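Local atomic coordinates of xylan esterase 1 (PDB entry 3FCY), a protein that probably removes acetyl groups from xylan and related substrates as a carbohydrate esterase of family CE7 with an alpha/beta-hydrolase fold. Residues D298-P303 with Y325-M330. Residues are numbered along the deposited sequence; the frame is centred on the assembly and turned at random.
Sequences DQVCPP and YGHEPM
D298 and H327 meet as two members of the predicted Ser-His-Asp triad of this alpha/beta hydrolase, each on a loop that follows a strand of the central sheet. ND1 of H327 donates to OD2 of D298 at 2.7 Å, with an N-H...O angle of 152°; the oxygen offers its syn lone pair and lies near the imidazole plane, while carboxylate and ring are turned 77° apart. The other oxygen, OD1, is occupied within its own loop: the backbone N of C301 reaches it at 2.6 Å, nearly straight, in an Asx motif, and the N of V300 adds a weak bond, which probably restrains the carboxylate's rotation. On the ring's far edge, NE2 of H327 is hydrogen-bonded to OG of S208, the predicted nucleophile. A phenylalanine in place of H327 would probably leave OD2 of D298 without its donor and OG of S208 without its partner. The backbone edge is looser: N of D298 stands 3.6 Å from O of Y325, and G326 brings no side chain. The tight part is around the ring, although V300 and H327 remain partly exposed. SG of C301 approaches CE1 of H327 obliquely at 3.2 Å. With chi1 at 179°, CG1 of V300 lies opposite its own backbone N, which carries the methyl over the ring centre, 3.6 Å from the centroid of the H327 imidazole.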
# COMPACT_ATOMS: atom_id res chain seq x y z
N ASP A 298 -2.13 15.26 11.12
CA ASP A 298 -1.34 15.75 9.99
C ASP A 298 0.13 15.35 10.07
O ASP A 298 0.87 15.86 10.91
CB ASP A 298 -1.43 17.28 9.91
CG ASP A 298 -0.88 17.83 8.60
OD1 ASP A 298 0.04 17.21 8.03
OD2 ASP A 298 -1.37 18.89 8.15
N GLN A 299 0.55 14.45 9.18
CA GLN A 299 1.94 14.01 9.15
C GLN A 299 2.73 14.75 8.06
O GLN A 299 3.95 14.66 8.00
CB GLN A 299 2.02 12.50 8.93
CG GLN A 299 1.71 11.71 10.20
CD GLN A 299 1.67 10.21 9.98
OE1 GLN A 299 2.59 9.63 9.40
NE2 GLN A 299 0.60 9.58 10.44
N VAL A 300 2.01 15.49 7.21
CA VAL A 300 2.64 16.27 6.15
C VAL A 300 3.26 17.51 6.81
O VAL A 300 4.42 17.85 6.58
CB VAL A 300 1.59 16.71 5.10
CG1 VAL A 300 2.25 17.54 4.01
CG2 VAL A 300 0.93 15.48 4.51
N CYS A 301 2.46 18.18 7.64
CA CYS A 301 2.92 19.35 8.38
C CYS A 301 2.70 19.01 9.85
O CYS A 301 1.66 19.34 10.43
CB CYS A 301 2.13 20.60 8.01
SG CYS A 301 2.50 21.28 6.36
N PRO A 302 3.67 18.32 10.47
CA PRO A 302 3.61 17.90 11.87
C PRO A 302 3.03 18.98 12.78
O PRO A 302 3.43 20.14 12.71
CB PRO A 302 5.07 17.60 12.19
CG PRO A 302 5.59 17.07 10.89
CD PRO A 302 4.99 18.04 9.89
N PRO A 303 2.08 18.61 13.65
CA PRO A 303 1.44 19.55 14.57
C PRO A 303 2.46 20.41 15.31
O PRO A 303 2.25 21.61 15.49
CB PRO A 303 0.66 18.64 15.51
CG PRO A 303 0.28 17.50 14.61
CD PRO A 303 1.56 17.24 13.84
N TYR A 325 -8.31 15.35 12.14
CA TYR A 325 -7.98 15.78 10.78
C TYR A 325 -6.49 15.77 10.50
O TYR A 325 -5.68 15.94 11.41
CB TYR A 325 -8.54 17.18 10.51
CG TYR A 325 -10.03 17.22 10.27
CD1 TYR A 325 -10.94 17.11 11.32
CD2 TYR A 325 -10.54 17.35 8.97
CE1 TYR A 325 -12.31 17.13 11.09
CE2 TYR A 325 -11.91 17.37 8.73
CZ TYR A 325 -12.79 17.26 9.79
OH TYR A 325 -14.14 17.29 9.55
N GLY A 326 -6.16 15.55 9.23
CA GLY A 326 -4.77 15.54 8.80
C GLY A 326 -4.50 16.78 7.96
O GLY A 326 -5.02 17.86 8.27
N HIS A 327 -3.71 16.63 6.90
CA HIS A 327 -3.37 17.74 6.01
C HIS A 327 -4.54 17.92 5.05
O HIS A 327 -4.49 17.50 3.90
CB HIS A 327 -2.11 17.40 5.23
CG HIS A 327 -1.37 18.59 4.73
ND1 HIS A 327 -0.72 19.47 5.56
CD2 HIS A 327 -1.17 19.05 3.47
CE1 HIS A 327 -0.14 20.41 4.84
NE2 HIS A 327 -0.40 20.18 3.57
N GLU A 328 -5.59 18.59 5.52
CA GLU A 328 -6.79 18.74 4.72
C GLU A 328 -7.69 19.83 5.28
O GLU A 328 -7.53 20.24 6.43
CB GLU A 328 -7.57 17.42 4.78
CG GLU A 328 -8.01 17.12 6.21
CD GLU A 328 -8.66 15.77 6.39
OE1 GLU A 328 -9.60 15.44 5.64
OE2 GLU A 328 -8.23 15.03 7.31
N PRO A 329 -8.66 20.30 4.49
CA PRO A 329 -9.58 21.34 4.96
C PRO A 329 -10.35 20.78 6.16
O PRO A 329 -10.79 19.63 6.14
CB PRO A 329 -10.50 21.56 3.75
CG PRO A 329 -9.60 21.25 2.59
CD PRO A 329 -8.88 20.01 3.06
N MET A 330 -10.51 21.59 7.20
CA MET A 330 -11.22 21.14 8.39
C MET A 330 -12.64 21.71 8.44
O MET A 330 -12.83 22.93 8.42
CB MET A 330 -10.42 21.52 9.63
CG MET A 330 -9.15 20.68 9.79
SD MET A 330 -7.69 21.61 10.31
CE MET A 330 -6.38 20.72 9.42